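Protein DOA1 (PDB 3ODT) carries a WD40 beta-propeller that probably binds ubiquitin, consistent with a part in regulating the turnover of F-box proteins in yeast. Local coordinates at residues Gly205-Val210 against Glu222-Phe227; Val228-Leu233 against Trp270-Met275; Thr247-Ser252 against Lys259-Leu264. All blocks are in the same frame, centred on the assembly; numbering follows the deposited sequence. Where two conformers were deposited one is given.

Contact 1: Gly205-Val210 against Glu222-Phe227; sequences GLIKLV and EGHESF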
# COMPACT_ATOMS: atom_id res chain seq x y z
N GLY A 205 -15.83 -4.87 4.03
CA GLY A 205 -16.26 -4.33 2.77
C GLY A 205 -16.37 -2.82 2.71
O GLY A 205 -16.73 -2.29 1.69
N LEU A 206 -16.01 -2.14 3.80
CA LEU A 206 -16.25 -0.70 3.93
C LEU A 206 -14.94 0.07 3.96
O LEU A 206 -13.91 -0.45 4.39
CB LEU A 206 -17.06 -0.39 5.21
CG LEU A 206 -18.42 -1.09 5.32
CD1 LEU A 206 -19.09 -0.88 6.67
CD2 LEU A 206 -19.33 -0.58 4.18
N ILE A 207 -15.03 1.32 3.53
CA ILE A 207 -14.01 2.33 3.69
C ILE A 207 -14.66 3.42 4.50
O ILE A 207 -15.82 3.72 4.29
CB ILE A 207 -13.60 2.91 2.33
CG1 ILE A 207 -13.21 1.77 1.37
CG2 ILE A 207 -12.51 3.94 2.51
CD1 ILE A 207 -13.23 2.18 -0.09
N LYS A 208 -13.94 3.97 5.46
CA LYS A 208 -14.47 5.01 6.32
C LYS A 208 -13.47 6.16 6.52
O LYS A 208 -12.26 5.93 6.68
CB LYS A 208 -14.87 4.43 7.68
CG LYS A 208 -15.93 3.38 7.57
CD LYS A 208 -16.54 2.97 8.91
CE LYS A 208 -17.43 1.77 8.74
NZ LYS A 208 -18.23 1.48 9.95
N LEU A 209 -13.99 7.39 6.52
CA LEU A 209 -13.25 8.59 6.86
C LEU A 209 -13.50 8.88 8.34
O LEU A 209 -14.65 8.91 8.78
CB LEU A 209 -13.76 9.75 6.00
CG LEU A 209 -13.18 11.11 6.34
CD1 LEU A 209 -11.69 11.18 6.05
CD2 LEU A 209 -13.92 12.15 5.56
N VAL A 210 -12.43 9.04 9.10
CA VAL A 210 -12.49 9.13 10.54
C VAL A 210 -11.77 10.38 11.06
O VAL A 210 -10.68 10.74 10.60
CB VAL A 210 -11.82 7.86 11.17
CG1 VAL A 210 -11.94 7.87 12.69
CG2 VAL A 210 -12.46 6.58 10.60
N GLU A 222 -19.55 2.84 0.74
CA GLU A 222 -20.12 1.50 0.61
C GLU A 222 -20.23 1.06 -0.84
O GLU A 222 -20.67 1.82 -1.70
CB GLU A 222 -21.52 1.50 1.24
CG GLU A 222 -22.23 0.15 1.22
CD GLU A 222 -23.34 0.07 2.27
OE1 GLU A 222 -23.83 1.14 2.71
OE2 GLU A 222 -23.70 -1.06 2.66
N GLY A 223 -19.85 -0.18 -1.11
CA GLY A 223 -20.06 -0.75 -2.43
C GLY A 223 -19.22 -1.99 -2.72
O GLY A 223 -19.67 -2.87 -3.42
N HIS A 224 -18.01 -2.07 -2.18
CA HIS A 224 -17.24 -3.30 -2.37
C HIS A 224 -18.03 -4.49 -1.86
O HIS A 224 -18.68 -4.42 -0.81
CB HIS A 224 -15.90 -3.25 -1.67
CG HIS A 224 -14.84 -2.55 -2.44
ND1 HIS A 224 -14.26 -3.10 -3.56
CD2 HIS A 224 -14.22 -1.36 -2.23
CE1 HIS A 224 -13.34 -2.27 -4.02
NE2 HIS A 224 -13.28 -1.22 -3.22
N GLU A 225 -17.95 -5.60 -2.59
CA GLU A 225 -18.76 -6.77 -2.28
C GLU A 225 -18.01 -7.82 -1.50
O GLU A 225 -18.59 -8.85 -1.12
CB GLU A 225 -19.32 -7.40 -3.56
CG GLU A 225 -20.05 -6.41 -4.44
CD GLU A 225 -20.05 -6.82 -5.90
OE1 GLU A 225 -18.97 -6.75 -6.55
OE2 GLU A 225 -21.12 -7.22 -6.38
N SER A 226 -16.73 -7.55 -1.24
CA SER A 226 -15.90 -8.45 -0.45
C SER A 226 -14.93 -7.63 0.39
O SER A 226 -15.20 -6.47 0.71
CB SER A 226 -15.14 -9.42 -1.35
OG SER A 226 -14.73 -10.57 -0.63
N PHE A 227 -13.81 -8.24 0.75
CA PHE A 227 -12.79 -7.55 1.52
C PHE A 227 -12.20 -6.39 0.73
O PHE A 227 -11.99 -6.49 -0.50
CB PHE A 227 -11.64 -8.49 1.86
CG PHE A 227 -12.05 -9.78 2.43
CD1 PHE A 227 -13.16 -9.87 3.25
CD2 PHE A 227 -11.37 -10.92 2.11
CE1 PHE A 227 -13.54 -11.07 3.77
CE2 PHE A 227 -11.76 -12.14 2.63
CZ PHE A 227 -12.85 -12.20 3.45
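Glu222 meets Leu206 through aliphatic groups: the methyl CD2 of Leu206 lies 4.2 Å from Glu222 CA and equally far, 4.2 Å, from Glu222 CG. One glycine later comes His224, whose CB points toward 205-210. That CB rests 3.6 Å from Gly205 O, a carbonyl oxygen buried here with no hydrogen-bonding partner in the model. In His224 a chi1 of -83° sets CG beside the backbone N, and a chi2 of -72° turns the imidazole so that its edge, close to the ring plane, meets Ile207, where CD1 stands 4.3 Å from His224 CD2. The polar ends of the ring are held elsewhere: NE2 pairs with Ser241 OG, and ND1 makes a weak bond to Asp245 OD2. Ser241 also accepts from the indole of Trp251, so His224, Ser241, Asp245 and Trp251 match the structural tetrad of a WD40 blade, and Gly223-His224 is the glycine-histidine pair of the repeat. Accordingly, 222-227 is the connection from the outermost strand of one propeller blade, 217-222, to the innermost strand of the next, 228-233. Further on, the CB of Ser226 points away and the residue offers only its backbone, its O taking a CA-H...O contact of 3.2 Å from Gly205 CA. Gly205 has a left-handed backbone (phi 87°), and a CB there would sit about 3.3 Å from Ser226 O, besides jamming against the preceding carbonyl. At Phe227 the CA is 4.9 Å from Gly205 CA; its CB points away from 205-210, and the side chain touches Asn203.

Contact 2: Val228-Leu233 against Trp270-Met275; sequences VYCIKL and WSVDCM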
# COMPACT_ATOMS: atom_id res chain seq x y z
N VAL A 228 -11.88 -5.32 1.44
CA VAL A 228 -11.16 -4.20 0.84
C VAL A 228 -9.71 -4.29 1.32
O VAL A 228 -9.45 -4.22 2.52
CB VAL A 228 -11.78 -2.84 1.17
CG1 VAL A 228 -11.11 -1.77 0.33
CG2 VAL A 228 -13.28 -2.85 0.95
N TYR A 229 -8.77 -4.44 0.37
CA TYR A 229 -7.37 -4.67 0.72
C TYR A 229 -6.49 -3.44 0.75
O TYR A 229 -5.50 -3.41 1.47
CB TYR A 229 -6.76 -5.66 -0.27
CG TYR A 229 -7.36 -7.04 -0.26
CD1 TYR A 229 -7.62 -7.72 0.93
CD2 TYR A 229 -7.68 -7.68 -1.44
CE1 TYR A 229 -8.16 -8.98 0.94
CE2 TYR A 229 -8.19 -8.98 -1.44
CZ TYR A 229 -8.45 -9.60 -0.24
OH TYR A 229 -8.95 -10.85 -0.24
N CYS A 230 -6.82 -2.42 -0.06
CA CYS A 230 -5.89 -1.31 -0.21
C CYS A 230 -6.68 -0.07 -0.54
O CYS A 230 -7.71 -0.18 -1.22
CB CYS A 230 -4.90 -1.61 -1.36
SG CYS A 230 -3.56 -0.40 -1.50
N ILE A 231 -6.25 1.07 -0.00
CA ILE A 231 -6.76 2.39 -0.34
C ILE A 231 -5.59 3.35 -0.47
O ILE A 231 -4.58 3.23 0.22
CB ILE A 231 -7.72 2.94 0.72
CG1 ILE A 231 -7.15 2.77 2.12
CG2 ILE A 231 -9.06 2.26 0.62
CD1 ILE A 231 -7.98 3.33 3.24
N LYS A 232 -5.75 4.32 -1.36
CA LYS A 232 -4.79 5.40 -1.58
C LYS A 232 -5.55 6.67 -1.92
O LYS A 232 -6.67 6.62 -2.39
CB LYS A 232 -3.82 5.10 -2.73
CG LYS A 232 -2.88 3.93 -2.48
CD LYS A 232 -1.81 4.26 -1.46
CE LYS A 232 -1.21 2.97 -0.91
NZ LYS A 232 -0.39 2.21 -1.92
N LEU A 233 -4.93 7.80 -1.65
CA LEU A 233 -5.45 9.09 -2.08
C LEU A 233 -4.77 9.55 -3.37
O LEU A 233 -3.55 9.56 -3.48
CB LEU A 233 -5.24 10.16 -0.99
CG LEU A 233 -5.88 9.82 0.35
CD1 LEU A 233 -5.48 10.81 1.44
CD2 LEU A 233 -7.41 9.76 0.18
N TRP A 270 -4.98 -6.88 -5.19
CA TRP A 270 -4.25 -6.74 -3.94
C TRP A 270 -3.80 -5.34 -3.58
O TRP A 270 -3.67 -5.01 -2.40
CB TRP A 270 -3.02 -7.66 -3.94
CG TRP A 270 -3.37 -9.08 -4.01
CD1 TRP A 270 -3.10 -9.95 -5.02
CD2 TRP A 270 -4.07 -9.82 -3.01
NE1 TRP A 270 -3.60 -11.19 -4.72
CE2 TRP A 270 -4.20 -11.14 -3.48
CE3 TRP A 270 -4.61 -9.49 -1.77
CZ2 TRP A 270 -4.84 -12.13 -2.76
CZ3 TRP A 270 -5.24 -10.49 -1.03
CH2 TRP A 270 -5.38 -11.79 -1.55
N SER A 271 -3.47 -4.55 -4.60
CA SER A 271 -2.78 -3.30 -4.34
C SER A 271 -3.01 -2.27 -5.44
O SER A 271 -3.14 -2.60 -6.63
CB SER A 271 -1.27 -3.59 -4.24
OG SER A 271 -0.54 -2.40 -3.93
N VAL A 272 -3.13 -1.03 -5.00
CA VAL A 272 -3.10 0.13 -5.89
C VAL A 272 -2.13 1.17 -5.36
O VAL A 272 -1.84 1.24 -4.14
CB VAL A 272 -4.49 0.80 -6.01
CG1 VAL A 272 -5.43 -0.09 -6.82
CG2 VAL A 272 -5.09 1.06 -4.62
N ASP A 273 -1.60 1.96 -6.29
CA ASP A 273 -0.85 3.16 -5.94
C ASP A 273 -1.11 4.18 -7.03
O ASP A 273 -1.59 3.83 -8.10
CB ASP A 273 0.64 2.87 -5.77
CG ASP A 273 1.36 3.92 -4.91
OD1 ASP A 273 0.75 4.39 -3.95
OD2 ASP A 273 2.51 4.26 -5.17
N CYS A 274 -0.79 5.43 -6.71
CA CYS A 274 -1.07 6.59 -7.56
C CYS A 274 0.22 7.32 -7.98
O CYS A 274 1.02 7.75 -7.13
CB CYS A 274 -2.00 7.58 -6.82
SG CYS A 274 -3.62 6.86 -6.30
N MSE A 275 0.44 7.44 -9.28
CA MSE A 275 1.45 8.32 -9.82
C MSE A 275 1.11 9.77 -9.51
O MSE A 275 -0.05 10.12 -9.27
CB MSE A 275 1.55 8.17 -11.34
CG MSE A 275 2.74 7.40 -11.81
SE MSE A 275 2.49 6.95 -13.66
CE MSE A 275 1.67 5.25 -13.26
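Strands 228-233 and 270-274 run side by side in the same direction, 6° apart with axes 5.8 Å from each other at closest approach, and no backbone-to-backbone hydrogen bond links them. This is the meeting of the innermost strands of two adjacent WD40 propeller blades, joined through side chains. Both strands carry a classic beta bulge near the start, Tyr229-Cys230 opposite Cys242 and Trp270-Ser271 opposite Gly283. Tyr229 and Trp270 leave these bulges side by side, pointing the same way, in an offset stack with planes at 28° and centroids 4.5 Å apart. Trp270 CZ3 does the touching, lying over one face of the phenol ring toward its rim, 3.3 Å from Tyr229 CE2. The polar tips are fixed outside the pair: Tyr229 OH bonds to Glu244, and Trp270 NE1 to Asp20, one of the residues at the calcium ion site with Ser285 and Asn287. In the middle, SG of Cys230 is anti to its backbone N and thereby set to receive the amide of Val272; this N-H...S bond from Val272 N to Cys230 SG is 3.6 Å long and almost straight (178°). The methyl CG2 of Val272 also packs on that sulfur. Lys232, bent at chi2 and again at chi4, folds down across the gap instead of extending outward. Its ammonium bridges two acceptors, and the shorter bond is NZ to Val272 O at 2.8 Å, in the carbonyl plane. Asp273 supplies the second, a salt bridge that ties charge to charge while its other oxygen, OD2, accepts from Ala26 N. Lys232 NZ reaches Asp273 OD1, at 3.2 Å, from well above the carboxylate plane.

Contact 3: Thr247-Ser252 against Lys259-Leu264; sequences TVRIWS and KQVITL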
# COMPACT_ATOMS: atom_id res chain seq x y z
N THR A 247 -12.54 -5.58 -8.10
CA THR A 247 -12.70 -4.21 -8.53
C THR A 247 -11.62 -3.26 -7.98
O THR A 247 -11.06 -3.44 -6.88
CB THR A 247 -14.09 -3.60 -8.20
OG1 THR A 247 -14.22 -3.35 -6.80
CG2 THR A 247 -15.23 -4.48 -8.75
N VAL A 248 -11.37 -2.23 -8.79
CA VAL A 248 -10.71 -0.99 -8.39
C VAL A 248 -11.80 0.06 -8.43
O VAL A 248 -12.55 0.14 -9.41
CB VAL A 248 -9.58 -0.60 -9.36
CG1 VAL A 248 -8.99 0.74 -8.97
CG2 VAL A 248 -8.50 -1.69 -9.35
N ARG A 249 -11.92 0.86 -7.38
CA ARG A 249 -12.99 1.84 -7.31
C ARG A 249 -12.43 3.21 -7.03
O ARG A 249 -11.45 3.35 -6.29
CB ARG A 249 -14.04 1.44 -6.29
CG ARG A 249 -14.68 0.13 -6.64
CD ARG A 249 -15.76 -0.26 -5.66
NE ARG A 249 -16.28 -1.60 -5.93
CZ ARG A 249 -17.56 -1.94 -6.00
NH1 ARG A 249 -18.51 -1.03 -5.89
NH2 ARG A 249 -17.86 -3.21 -6.21
N ILE A 250 -13.07 4.22 -7.59
CA ILE A 250 -12.65 5.59 -7.38
C ILE A 250 -13.81 6.33 -6.74
O ILE A 250 -14.93 6.23 -7.25
CB ILE A 250 -12.24 6.27 -8.71
CG1 ILE A 250 -11.01 5.56 -9.30
CG2 ILE A 250 -11.87 7.74 -8.49
CD1 ILE A 250 -11.32 4.73 -10.49
N TRP A 251 -13.56 7.04 -5.64
CA TRP A 251 -14.62 7.70 -4.86
C TRP A 251 -14.31 9.19 -4.63
O TRP A 251 -13.16 9.62 -4.49
CB TRP A 251 -14.73 7.08 -3.47
CG TRP A 251 -14.70 5.59 -3.37
CD1 TRP A 251 -13.60 4.80 -3.47
CD2 TRP A 251 -15.81 4.72 -3.10
NE1 TRP A 251 -13.95 3.48 -3.27
CE2 TRP A 251 -15.30 3.40 -3.06
CE3 TRP A 251 -17.18 4.92 -2.91
CZ2 TRP A 251 -16.12 2.29 -2.82
CZ3 TRP A 251 -17.99 3.81 -2.68
CH2 TRP A 251 -17.45 2.51 -2.63
N SER A 252 -15.37 9.99 -4.54
CA SER A 252 -15.24 11.31 -3.99
C SER A 252 -15.06 11.22 -2.48
O SER A 252 -15.94 10.75 -1.77
CB SER A 252 -16.48 12.13 -4.28
OG SER A 252 -16.48 13.30 -3.48
N LYS A 259 -17.40 7.14 -8.16
CA LYS A 259 -17.17 7.76 -9.47
C LYS A 259 -16.95 6.72 -10.59
O LYS A 259 -17.35 6.95 -11.74
CB LYS A 259 -15.97 8.70 -9.41
CG LYS A 259 -16.13 9.89 -8.45
CD LYS A 259 -14.92 10.80 -8.54
CE LYS A 259 -15.06 12.08 -7.79
NZ LYS A 259 -14.14 13.08 -8.38
N GLN A 260 -16.28 5.61 -10.26
CA GLN A 260 -16.01 4.59 -11.25
C GLN A 260 -15.76 3.26 -10.56
O GLN A 260 -15.16 3.19 -9.47
CB GLN A 260 -14.80 4.96 -12.12
CG GLN A 260 -14.58 4.02 -13.26
CD GLN A 260 -13.46 4.48 -14.16
OE1 GLN A 260 -12.75 5.43 -13.85
NE2 GLN A 260 -13.26 3.78 -15.27
N VAL A 261 -16.21 2.19 -11.22
CA VAL A 261 -15.87 0.82 -10.84
C VAL A 261 -15.21 0.17 -12.03
O VAL A 261 -15.80 0.09 -13.11
CB VAL A 261 -17.10 0.02 -10.45
CG1 VAL A 261 -16.73 -1.45 -10.13
CG2 VAL A 261 -17.82 0.67 -9.30
N ILE A 262 -13.99 -0.28 -11.82
CA ILE A 262 -13.23 -1.02 -12.81
C ILE A 262 -13.16 -2.48 -12.38
O ILE A 262 -12.69 -2.81 -11.28
CB ILE A 262 -11.78 -0.49 -12.92
CG1 ILE A 262 -11.76 0.97 -13.39
CG2 ILE A 262 -10.96 -1.31 -13.90
CD1 ILE A 262 -10.44 1.66 -13.19
N THR A 263 -13.70 -3.35 -13.21
CA THR A 263 -13.76 -4.76 -12.91
C THR A 263 -12.72 -5.47 -13.75
O THR A 263 -12.66 -5.28 -14.95
CB THR A 263 -15.14 -5.33 -13.18
OG1 THR A 263 -16.10 -4.63 -12.39
CG2 THR A 263 -15.17 -6.81 -12.83
N LEU A 264 -11.88 -6.24 -13.08
CA LEU A 264 -10.79 -6.96 -13.73
C LEU A 264 -10.95 -8.47 -13.65
O LEU A 264 -11.56 -8.97 -12.70
CB LEU A 264 -9.48 -6.58 -13.05
CG LEU A 264 -9.11 -5.09 -13.17
CD1 LEU A 264 -7.87 -4.79 -12.38
CD2 LEU A 264 -8.87 -4.68 -14.60
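Thr247 and Arg249 flank the side chain of Val261 on one face of a beta hairpin, the two outer strands of a four-stranded WD40 blade. Strands 247-251 and 259-263 are antiparallel (167°), with axes 4.6 Å apart, and Val248 pairs with Ile262 by backbone bonds in both directions. Ile250 N donates to Gln260 O, while Ile250 O accepts from Lys259 N and only weakly from Gln260 N, at a classic beta bulge.

The hollow on the first face is shaped by Arg249, whose chain is extended from CG to NE and brings the flat guanidinium beside Val261. Val261 fills it: CG1 stands 4.2 Å above the guanidinium plane of Arg249, over its centre, and also lies 3.7 Å from Thr247 CG2. Arg249 NE donates to Thr247 OG1 at 2.8 Å, a bond angle of 163° with the hydroxyl at the edge in the guanidinium plane, which would fix the rotation of that group; the same hydroxyl is also hydrogen-bonded to Asp245 OD1, and NH2 reaches Asp245 in a salt bridge. An alanine at Arg249 would probably leave Thr247 OG1 without this donor and Asp245 without its charge partner, and open a gap beneath Val261.

On the opposite face Val248, Ile250, Gln260 and Ile262 form a second relief, and Val282, Ile280 and Phe292 of the neighbouring blade pack against it. Here the bump is Ile250 CD1, which projects with an unusual chi2 of 106° into the notch between Gln260 and Ile262. One wall is Gln260 OE1, 3.7 Å from Ile250 CD1 and itself bonded to Tyr8 N; the other is Ile262 CD1, 4.2 Å from Ile250 CD1. From the bulge, the extended Lys259 side chain runs to a salt bridge with Asp238, its CE 3.8 Å from Ser252 CB.

All three contacts involve the blade built from strands 228-233 to 258-263. Contact 2 lies about 6 Å from the centre of the chain, contacts 1 and 3 farther out at about 16 and 17 Å (centre to centre). Contact 3 is within the blade and rests on backbone bonds; contacts 1 and 2 join it to its neighbours, by packing and by side-chain bonds respectively. Contact 1 passes on to the others: Val228 CG2 packs on Gly205 C at 3.6 Å, and His224 CE1 lies 3.1 Å from Thr247 OG1. Contact 3 is nested in the loop that contact 2 closes; its outer strand, with Val261 and Thr263 exposed, lies at the surface, whereas no touching residue of contact 2 is exposed.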